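Local structure of Rbsd/fucu transport protein family protein (Streptococcus pneumoniae, 4A34) at residues E52-I57 against I133-G138; I71-V76 against Q91-H96; P34-S37 against K41-R44; D12-L17 against L58-L63. The protein probably interconverts the alpha and beta anomers of L-fucose as a mutarotase of the RbsD/FucU family, and binds beta-L-fucopyranose. All coordinates share one frame; numbering follows the deposited sequence.

Contact 1 of 4, residues E52-I57 against I133-G138; sequences ELLDSI and IILKKG
Leu54 and Ile57, one turn apart on the helix, mesh with Ile133 and Leu135, two residues apart on the strand and so on the same side of it. In Leu54, CG stands anti to the backbone N (chi1 176°), which sends the fork of two methyls at the strand. Leu54 CD1 is a bump that fits the hollow between the two strand side chains, 4.0 Å from Leu135 CD1 and 4.1 Å from Ile133 CD1. The other prong, Leu54 CD2, meets the end methyl of Ile133, CD1, at 3.7 Å, with the two side chains crossing at about a right angle. Leu135 returns the fit. Leu135 CD1 drops into the notch between the helix residues, touching Leu54 CD1 on one flank and lying 3.8 Å from Ile57 CG2 on the other. Only the branch methyl of Ile57 comes this close; of the helix side chains, Leu135 CD2 touches Leu54 CD1, and Ile71 of strand 71-74 lies against it as well.

No hydrogen bond links the segments. What holds them is an interlock of methyl groups; the four residues are buried, and the centre of the contact is about 4 Å from the centre of the chain. The short axes run nearly parallel, 4° between their directions and 11.6 Å apart, a helix lying flat along a strand of the sheet it covers. Strand 25-29 and strand 71-74 border strand 133-136: Leu28 continues the floor beneath Ile57 and Leu135, and Ile71 and Phe73 extend it beyond Ile133. Tyr89 and Met92 of helix 85-93 close in beside Leu54.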
# COMPACT_ATOMS: atom_id res chain seq x y z
N GLU I 52 -26.02 6.14 24.21
CA GLU I 52 -25.87 4.68 24.13
C GLU I 52 -24.39 4.29 24.10
O GLU I 52 -23.94 3.46 24.89
CB GLU I 52 -26.59 4.10 22.90
CG GLU I 52 -28.11 4.13 22.95
CD GLU I 52 -28.70 5.32 22.21
OE1 GLU I 52 -28.54 6.47 22.68
OE2 GLU I 52 -29.35 5.10 21.16
N LEU I 53 -23.64 4.92 23.20
CA LEU I 53 -22.22 4.64 23.05
C LEU I 53 -21.39 5.04 24.28
O LEU I 53 -20.41 4.37 24.63
CB LEU I 53 -21.67 5.32 21.79
CG LEU I 53 -20.32 4.84 21.26
CD1 LEU I 53 -20.36 3.35 21.00
CD2 LEU I 53 -19.96 5.58 19.98
N LEU I 54 -21.80 6.14 24.93
CA LEU I 54 -21.09 6.67 26.11
C LEU I 54 -21.16 5.71 27.30
O LEU I 54 -20.19 5.53 28.04
CB LEU I 54 -21.64 8.05 26.49
CG LEU I 54 -21.11 8.75 27.75
CD1 LEU I 54 -19.59 9.00 27.66
CD2 LEU I 54 -21.86 10.03 28.00
N ASP I 55 -22.33 5.10 27.48
CA ASP I 55 -22.56 4.13 28.53
C ASP I 55 -21.65 2.90 28.36
O ASP I 55 -21.03 2.42 29.32
CB ASP I 55 -24.04 3.72 28.51
CG ASP I 55 -24.46 2.99 29.78
OD1 ASP I 55 -24.15 3.48 30.89
OD2 ASP I 55 -25.11 1.93 29.65
N SER I 56 -21.57 2.41 27.12
CA SER I 56 -20.78 1.22 26.80
C SER I 56 -19.29 1.47 26.98
O SER I 56 -18.56 0.62 27.49
CB SER I 56 -21.06 0.75 25.37
OG SER I 56 -22.43 0.42 25.20
N ILE I 57 -18.85 2.64 26.54
CA ILE I 57 -17.44 3.03 26.64
C ILE I 57 -17.04 3.24 28.10
O ILE I 57 -15.99 2.77 28.52
CB ILE I 57 -17.12 4.26 25.74
CG1 ILE I 57 -17.26 3.86 24.26
CG2 ILE I 57 -15.73 4.79 26.02
CD1 ILE I 57 -16.96 4.95 23.27
N ILE I 133 -18.15 14.70 22.58
CA ILE I 133 -17.48 14.49 23.87
C ILE I 133 -16.05 14.07 23.61
O ILE I 133 -15.78 13.42 22.61
CB ILE I 133 -18.17 13.37 24.71
CG1 ILE I 133 -19.69 13.53 24.75
CG2 ILE I 133 -17.63 13.34 26.13
CD1 ILE I 133 -20.40 12.43 25.52
N ILE I 134 -15.13 14.45 24.49
CA ILE I 134 -13.78 13.87 24.47
C ILE I 134 -13.52 13.18 25.79
O ILE I 134 -13.69 13.77 26.86
CB ILE I 134 -12.65 14.89 24.22
CG1 ILE I 134 -12.94 15.73 22.97
CG2 ILE I 134 -11.31 14.16 24.08
CD1 ILE I 134 -11.97 16.84 22.76
N LEU I 135 -13.13 11.91 25.70
CA LEU I 135 -12.86 11.08 26.86
C LEU I 135 -11.39 10.73 26.87
O LEU I 135 -10.82 10.42 25.81
CB LEU I 135 -13.69 9.80 26.79
CG LEU I 135 -15.22 9.94 26.65
CD1 LEU I 135 -15.82 8.57 26.37
CD2 LEU I 135 -15.82 10.54 27.91
N LYS I 136 -10.77 10.80 28.05
CA LYS I 136 -9.35 10.50 28.21
C LYS I 136 -9.12 9.24 29.06
O LYS I 136 -9.46 9.21 30.24
CB LYS I 136 -8.61 11.71 28.80
CG LYS I 136 -7.09 11.54 28.88
CD LYS I 136 -6.44 12.55 29.83
CE LYS I 136 -5.88 13.75 29.10
NZ LYS I 136 -4.67 13.42 28.32
N LYS I 137 -8.53 8.22 28.44
CA LYS I 137 -8.35 6.90 29.05
C LYS I 137 -7.48 6.89 30.31
O LYS I 137 -6.37 7.42 30.32
CB LYS I 137 -7.80 5.91 28.00
CG LYS I 137 -7.48 4.53 28.56
CD LYS I 137 -7.38 3.48 27.47
CE LYS I 137 -7.43 2.08 28.04
NZ LYS I 137 -7.52 1.07 26.95
N GLY I 138 -8.00 6.26 31.37
CA GLY I 138 -7.31 6.15 32.65
C GLY I 138 -6.64 4.80 32.85
O GLY I 138 -6.77 3.90 32.02

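Contact 2 of 4, residues I71-V76 against Q91-H96; sequences IQFMNV and QMIEGH
The Phe73 ring meets Ile93 at its edge: Ile93 CD1 lies near the ring plane, 4.1 Å from Phe73 CZ. Trp86, on the same helix as Ile93, brings its own ring to that of Phe73 with the planes about 30° apart. The other flat group, the imidazole of His96, has Met92 O in its plane at an edge, 3.4 Å from His96 CD2, while its NE2 is hydrogen-bonded to Asp55.

Beside Phe73, Ile71 and Ile93 reach for each other tip to tip. Ile71 CD1 stands 3.8 Å from Ile93 CD1 and 3.9 Å from Ile93 CG2, so it lies against both branches of the helix residue. Strand 71-74, helix 85-93 and strand 103-106 form a beta-alpha-beta unit, and this is where the last turn of the helix packs onto the first strand. Ile93 sets CG1 anti to its own carbonyl carbon (chi1 -73°), and the extended chain carries CD1 into the corner between Ile71 and Phe73. Right after Ile93 the helix breaks into a type II turn, Ile93 to His96, closed by a weak bond from His96 N to Ile93 O, with Gly95 taking the positive phi. Thr98, just beyond that turn, also touches Ile93.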
# COMPACT_ATOMS: atom_id res chain seq x y z
N ILE I 71 -12.99 14.83 30.72
CA ILE I 71 -14.13 14.94 29.79
C ILE I 71 -14.31 16.39 29.32
O ILE I 71 -14.23 17.33 30.12
CB ILE I 71 -15.44 14.42 30.46
CG1 ILE I 71 -15.33 12.92 30.75
CG2 ILE I 71 -16.66 14.68 29.60
CD1 ILE I 71 -16.19 12.46 31.89
N GLN I 72 -14.53 16.57 28.02
CA GLN I 72 -14.76 17.91 27.47
C GLN I 72 -15.99 17.92 26.58
O GLN I 72 -16.20 17.01 25.79
CB GLN I 72 -13.56 18.40 26.65
CG GLN I 72 -12.32 18.74 27.45
CD GLN I 72 -11.46 17.52 27.69
OE1 GLN I 72 -10.99 16.87 26.75
NE2 GLN I 72 -11.26 17.20 28.96
N PHE I 73 -16.80 18.97 26.72
CA PHE I 73 -17.89 19.19 25.79
C PHE I 73 -17.53 20.38 24.91
O PHE I 73 -16.53 21.04 25.15
CB PHE I 73 -19.23 19.41 26.50
CG PHE I 73 -19.68 18.26 27.37
CD1 PHE I 73 -19.20 16.97 27.16
CD2 PHE I 73 -20.61 18.46 28.38
CE1 PHE I 73 -19.63 15.91 27.97
CE2 PHE I 73 -21.04 17.41 29.18
CZ PHE I 73 -20.55 16.13 28.98
N MET I 74 -18.33 20.62 23.88
CA MET I 74 -18.11 21.77 23.01
C MET I 74 -19.11 22.85 23.37
O MET I 74 -20.32 22.65 23.22
CB MET I 74 -18.27 21.38 21.53
CG MET I 74 -18.20 22.56 20.56
SD MET I 74 -18.56 22.13 18.85
CE MET I 74 -17.03 21.32 18.37
N ASN I 75 -18.61 23.99 23.85
CA ASN I 75 -19.48 25.08 24.27
C ASN I 75 -20.26 25.71 23.12
O ASN I 75 -19.81 25.69 21.97
CB ASN I 75 -18.69 26.15 25.04
CG ASN I 75 -19.51 26.77 26.17
OD1 ASN I 75 -20.74 26.81 26.12
ND2 ASN I 75 -18.82 27.24 27.21
N VAL I 76 -21.43 26.26 23.44
CA VAL I 76 -22.29 26.93 22.45
C VAL I 76 -21.85 28.37 22.14
O VAL I 76 -21.24 29.03 22.97
CB VAL I 76 -23.78 26.93 22.91
CG1 VAL I 76 -24.30 25.49 23.05
CG2 VAL I 76 -23.96 27.71 24.21
N GLN I 91 -26.00 12.79 33.72
CA GLN I 91 -26.65 11.62 34.34
C GLN I 91 -25.84 10.33 34.16
O GLN I 91 -25.67 9.55 35.10
CB GLN I 91 -28.02 11.38 33.71
CG GLN I 91 -29.09 12.40 34.01
CD GLN I 91 -30.40 12.07 33.32
OE1 GLN I 91 -30.43 11.41 32.27
NE2 GLN I 91 -31.50 12.52 33.91
N MET I 92 -25.37 10.12 32.93
CA MET I 92 -24.63 8.94 32.53
C MET I 92 -23.28 8.90 33.25
O MET I 92 -22.94 7.91 33.89
CB MET I 92 -24.42 8.99 31.01
CG MET I 92 -24.23 7.65 30.32
SD MET I 92 -25.68 7.15 29.37
CE MET I 92 -26.57 6.18 30.59
N ILE I 93 -22.53 10.00 33.16
CA ILE I 93 -21.17 10.08 33.68
C ILE I 93 -21.10 9.83 35.19
O ILE I 93 -20.30 9.01 35.64
CB ILE I 93 -20.50 11.43 33.32
CG1 ILE I 93 -20.15 11.45 31.83
CG2 ILE I 93 -19.25 11.67 34.17
CD1 ILE I 93 -19.87 12.84 31.26
N GLU I 94 -21.92 10.55 35.95
CA GLU I 94 -22.13 10.23 37.36
C GLU I 94 -22.95 8.94 37.32
O GLU I 94 -23.83 8.80 36.48
CB GLU I 94 -22.90 11.38 38.05
CG GLU I 94 -22.92 11.33 39.59
CD GLU I 94 -23.42 12.64 40.22
OE1 GLU I 94 -22.60 13.57 40.42
OE2 GLU I 94 -24.65 12.74 40.51
N GLY I 95 -22.63 7.98 38.19
CA GLY I 95 -23.28 6.67 38.10
C GLY I 95 -22.34 5.59 37.59
O GLY I 95 -22.47 4.42 37.95
N HIS I 96 -21.40 5.98 36.72
CA HIS I 96 -20.21 5.16 36.44
C HIS I 96 -19.08 5.53 37.40
O HIS I 96 -17.98 4.97 37.36
CB HIS I 96 -19.77 5.32 34.98
CG HIS I 96 -20.56 4.50 34.00
ND1 HIS I 96 -20.33 3.16 33.79
CD2 HIS I 96 -21.59 4.84 33.18
CE1 HIS I 96 -21.17 2.71 32.88
NE2 HIS I 96 -21.95 3.71 32.50

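Contact 3 of 4, residues P34-S37 against K41-R44; sequences PSAS and KLIR. With K (potassium ion), chain B.
Arg44 reaches from the strand to the edge of the short helix, and its side chain is worth following outward. Arg44 CB sits 4.1 Å from the potassium ion, close because the residue's own carbonyl binds the metal: Arg44 O to potassium is 2.5 Å. CG lies anti to the carbonyl carbon (chi1 -64°), CD carries the chain on in extended form (chi2 -152°), and a bend at chi3 (78°) then turns the guanidinium toward the helix. NE is held by a salt bridge to Asp46, just beyond the segment, while Arg44 NH1 goes on to within 4.2 Å of Ala36 CB, the methyl lying near the guanidinium plane at its edge.

Two residues back, Leu42 points its fork at the same helix. Leu42 CD1 touches Ser35 CB at 4.2 Å, and CD2 rests on the CA and CB of Ala36. One leucine thus straddles two successive helix residues, and no hydrogen bond joins the segments.

Another copy of Arg44 O, from the fourth subunit, shares the potassium ion with three waters, making a bridge between chains. The short helix also meets the third subunit, whose Tyr119 packs on Ala36 and whose Asp24 is hydrogen-bonded to Ser37. Pro34, the N-cap residue, touches the bound beta-L-fucopyranose, so the start of this helix contributes to the fucose pocket, while the strand end contributes to the potassium site between subunits.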
# COMPACT_ATOMS: atom_id res chain seq x y z
N PRO I 34 -17.03 17.64 11.98
CA PRO I 34 -16.05 17.34 10.91
C PRO I 34 -15.14 16.15 11.23
O PRO I 34 -13.91 16.28 11.21
CB PRO I 34 -15.24 18.64 10.81
CG PRO I 34 -15.38 19.28 12.14
CD PRO I 34 -16.75 18.95 12.61
N SER I 35 -15.74 15.00 11.51
CA SER I 35 -15.00 13.83 12.01
C SER I 35 -13.91 13.42 11.05
O SER I 35 -12.75 13.27 11.44
CB SER I 35 -15.94 12.65 12.25
OG SER I 35 -17.23 13.11 12.61
N ALA I 36 -14.28 13.25 9.78
CA ALA I 36 -13.37 12.71 8.77
C ALA I 36 -12.16 13.61 8.52
O ALA I 36 -11.04 13.12 8.37
CB ALA I 36 -14.12 12.42 7.48
N SER I 37 -12.37 14.92 8.52
CA SER I 37 -11.27 15.84 8.29
C SER I 37 -10.34 16.07 9.50
O SER I 37 -9.17 16.37 9.32
CB SER I 37 -11.76 17.16 7.69
OG SER I 37 -12.45 17.94 8.64
N LYS I 41 -7.26 8.85 13.46
CA LYS I 41 -7.77 7.52 13.15
C LYS I 41 -9.29 7.59 13.19
O LYS I 41 -9.86 7.98 14.19
CB LYS I 41 -7.22 6.52 14.18
CG LYS I 41 -7.63 5.08 13.98
CD LYS I 41 -6.85 4.15 14.94
CE LYS I 41 -7.24 2.69 14.74
NZ LYS I 41 -6.77 2.17 13.40
N LEU I 42 -9.95 7.24 12.08
CA LEU I 42 -11.40 7.34 11.95
C LEU I 42 -12.16 6.02 12.14
O LEU I 42 -11.85 5.01 11.48
CB LEU I 42 -11.77 7.95 10.59
CG LEU I 42 -13.26 8.14 10.29
CD1 LEU I 42 -13.88 9.17 11.22
CD2 LEU I 42 -13.49 8.55 8.86
N ILE I 43 -13.14 6.04 13.03
CA ILE I 43 -14.09 4.95 13.18
C ILE I 43 -15.47 5.50 12.86
O ILE I 43 -15.87 6.51 13.44
CB ILE I 43 -14.07 4.39 14.60
CG1 ILE I 43 -12.68 3.83 14.91
CG2 ILE I 43 -15.13 3.29 14.77
CD1 ILE I 43 -12.25 4.09 16.32
N ARG I 44 -16.19 4.87 11.93
CA ARG I 44 -17.53 5.34 11.60
C ARG I 44 -18.59 4.48 12.27
O ARG I 44 -18.69 3.28 12.03
CB ARG I 44 -17.76 5.38 10.08
CG ARG I 44 -16.90 6.36 9.30
CD ARG I 44 -17.61 6.83 8.03
NE ARG I 44 -18.62 7.84 8.35
CZ ARG I 44 -18.42 9.15 8.31
NH1 ARG I 44 -17.24 9.64 7.93
NH2 ARG I 44 -19.39 9.98 8.64
K K B . -19.34 1.63 10.19
O HOH W 1 -16.70 1.06 9.04
O HOH W 2 -19.82 -0.44 12.23
O HOH W 3 -21.16 3.71 9.23

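Contact 4 of 4, residues D12-L17 against L58-L63; sequences DLLKTL and LYLMPL
Leu14 touches Leu60, and Leu17 touches Met61: two pairs, each crossing at about a right angle, carry the whole contact. In the first, Leu14 CD1 meets Leu60 CD1 at 4.0 Å. Leu14 CB does not aim straight at its partner, but with CG anti to the backbone N (chi1 -160°) the end of the side chain swings closer. In the second pair, Leu17 CD2 stands 4.1 Å from Met61 SD. In the methionine, CG anti to the backbone N (chi1 -173°) and an extended chi2 carry SD to Leu17; the bend at chi3 (80°) then directs only the terminal CE. This is apolar packing throughout, with all four side chains buried and no hydrogen bond across.

The next shell sets the backbones. Leu17 is held in its helix by the bond from Leu17 N to Leu13 O, 2.8 Å long, and its carbonyl O accepts from Lys137 NZ. Met61 is the first residue past the end of its helix, and both Leu60 and Met61 start out toward 12-17.

Further out, Ile5 and Ile9 from the N-terminal part of the same chain pack on Leu14, while Leu2 and Ile5 of the second subunit pack on Leu14 and Leu60 respectively. Helix 11-19 is backed by Ile43 of strand 42-45, Met61 rests on Leu135 of strand 133-136, and the contact thus fastens helix 11-19 to the C-terminal end of helix 50-60, beside a subunit boundary.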
# COMPACT_ATOMS: atom_id res chain seq x y z
N ASP I 12 -13.96 -2.62 15.08
CA ASP I 12 -12.80 -1.73 15.04
C ASP I 12 -12.72 -0.83 16.27
O ASP I 12 -11.65 -0.69 16.87
CB ASP I 12 -12.71 -0.92 13.75
CG ASP I 12 -11.28 -0.45 13.45
OD1 ASP I 12 -10.31 -1.20 13.74
OD2 ASP I 12 -11.12 0.68 12.93
N LEU I 13 -13.85 -0.25 16.67
CA LEU I 13 -13.90 0.55 17.91
C LEU I 13 -13.33 -0.21 19.12
O LEU I 13 -12.57 0.36 19.90
CB LEU I 13 -15.31 1.09 18.21
CG LEU I 13 -15.50 1.78 19.57
CD1 LEU I 13 -14.64 3.03 19.69
CD2 LEU I 13 -16.96 2.10 19.86
N LEU I 14 -13.70 -1.48 19.27
CA LEU I 14 -13.21 -2.28 20.40
C LEU I 14 -11.70 -2.46 20.35
O LEU I 14 -11.02 -2.30 21.35
CB LEU I 14 -13.93 -3.63 20.48
CG LEU I 14 -13.91 -4.40 21.82
CD1 LEU I 14 -13.82 -3.50 23.04
CD2 LEU I 14 -15.16 -5.26 21.92
N LYS I 15 -11.18 -2.76 19.16
CA LYS I 15 -9.74 -2.82 18.95
C LYS I 15 -9.08 -1.52 19.43
O LYS I 15 -8.11 -1.56 20.21
CB LYS I 15 -9.42 -3.04 17.46
CG LYS I 15 -7.95 -3.23 17.17
CD LYS I 15 -7.72 -3.47 15.68
CE LYS I 15 -6.24 -3.58 15.35
NZ LYS I 15 -5.52 -2.29 15.36
N THR I 16 -9.61 -0.39 18.98
CA THR I 16 -8.98 0.89 19.29
C THR I 16 -9.15 1.28 20.76
O THR I 16 -8.22 1.83 21.36
CB THR I 16 -9.32 2.00 18.24
OG1 THR I 16 -9.50 3.28 18.88
CG2 THR I 16 -10.52 1.65 17.48
N LEU I 17 -10.29 0.96 21.36
CA LEU I 17 -10.44 1.10 22.81
C LEU I 17 -9.39 0.26 23.54
O LEU I 17 -8.84 0.68 24.56
CB LEU I 17 -11.84 0.66 23.26
CG LEU I 17 -13.03 1.58 22.99
CD1 LEU I 17 -14.29 0.97 23.60
CD2 LEU I 17 -12.82 2.98 23.53
N LEU I 58 -17.90 3.92 28.87
CA LEU I 58 -17.63 4.15 30.30
C LEU I 58 -17.58 2.84 31.09
O LEU I 58 -16.81 2.70 32.06
CB LEU I 58 -18.65 5.12 30.91
CG LEU I 58 -18.58 6.58 30.47
CD1 LEU I 58 -19.72 7.36 31.08
CD2 LEU I 58 -17.25 7.23 30.83
N TYR I 59 -18.39 1.87 30.66
CA TYR I 59 -18.38 0.51 31.22
C TYR I 59 -17.02 -0.18 31.10
O TYR I 59 -16.59 -0.87 32.03
CB TYR I 59 -19.47 -0.33 30.54
CG TYR I 59 -19.62 -1.73 31.07
CD1 TYR I 59 -20.03 -1.95 32.39
CD2 TYR I 59 -19.39 -2.84 30.25
CE1 TYR I 59 -20.19 -3.24 32.89
CE2 TYR I 59 -19.55 -4.14 30.74
CZ TYR I 59 -19.95 -4.33 32.06
OH TYR I 59 -20.11 -5.60 32.56
N LEU I 60 -16.36 0.00 29.96
CA LEU I 60 -15.12 -0.72 29.66
C LEU I 60 -13.85 0.09 29.93
O LEU I 60 -12.81 -0.48 30.26
CB LEU I 60 -15.11 -1.20 28.22
CG LEU I 60 -16.19 -2.16 27.71
CD1 LEU I 60 -15.92 -2.51 26.25
CD2 LEU I 60 -16.29 -3.43 28.53
N MET I 61 -13.94 1.41 29.79
CA MET I 61 -12.76 2.27 29.83
C MET I 61 -12.78 3.30 30.97
O MET I 61 -13.62 4.20 30.97
CB MET I 61 -12.60 2.97 28.47
CG MET I 61 -11.32 3.78 28.31
SD MET I 61 -11.39 4.86 26.87
CE MET I 61 -12.36 6.24 27.50
N PRO I 62 -11.84 3.18 31.92
CA PRO I 62 -11.75 4.13 33.03
C PRO I 62 -11.27 5.49 32.56
O PRO I 62 -10.55 5.58 31.56
CB PRO I 62 -10.67 3.51 33.93
CG PRO I 62 -10.59 2.09 33.51
CD PRO I 62 -10.84 2.12 32.04
N LEU I 63 -11.67 6.53 33.27
CA LEU I 63 -11.26 7.87 32.89
C LEU I 63 -10.02 8.28 33.66
O LEU I 63 -9.78 7.83 34.78
CB LEU I 63 -12.41 8.87 33.09
CG LEU I 63 -13.58 8.75 32.11
CD1 LEU I 63 -14.75 9.58 32.57
CD2 LEU I 63 -13.20 9.11 30.66

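Overall arrangement
All four contacts reach or flank one mixed six-stranded sheet. Contacts 1 and 4 share helix 50-60, their centres about 7 Å apart, and their segments alternate along the chain. Contact 2 lies about 9 Å from contact 1, centre to centre, on neighbouring strands 71-74 and 133-136, and falls within the span between 52-57 and 133-138. Contact 3 stands at the far edge, its centre about 21 Å from that of contact 2 across the chain's centre; it closes before 52-57 begins, yet its Ile43 touches helix 11-19 of contact 4. A hydrophobic core thus runs through contacts 1, 2 and 4; contacts 3 and 4 meet other subunits of the decamer, and contact 3 borders the fucose pocket.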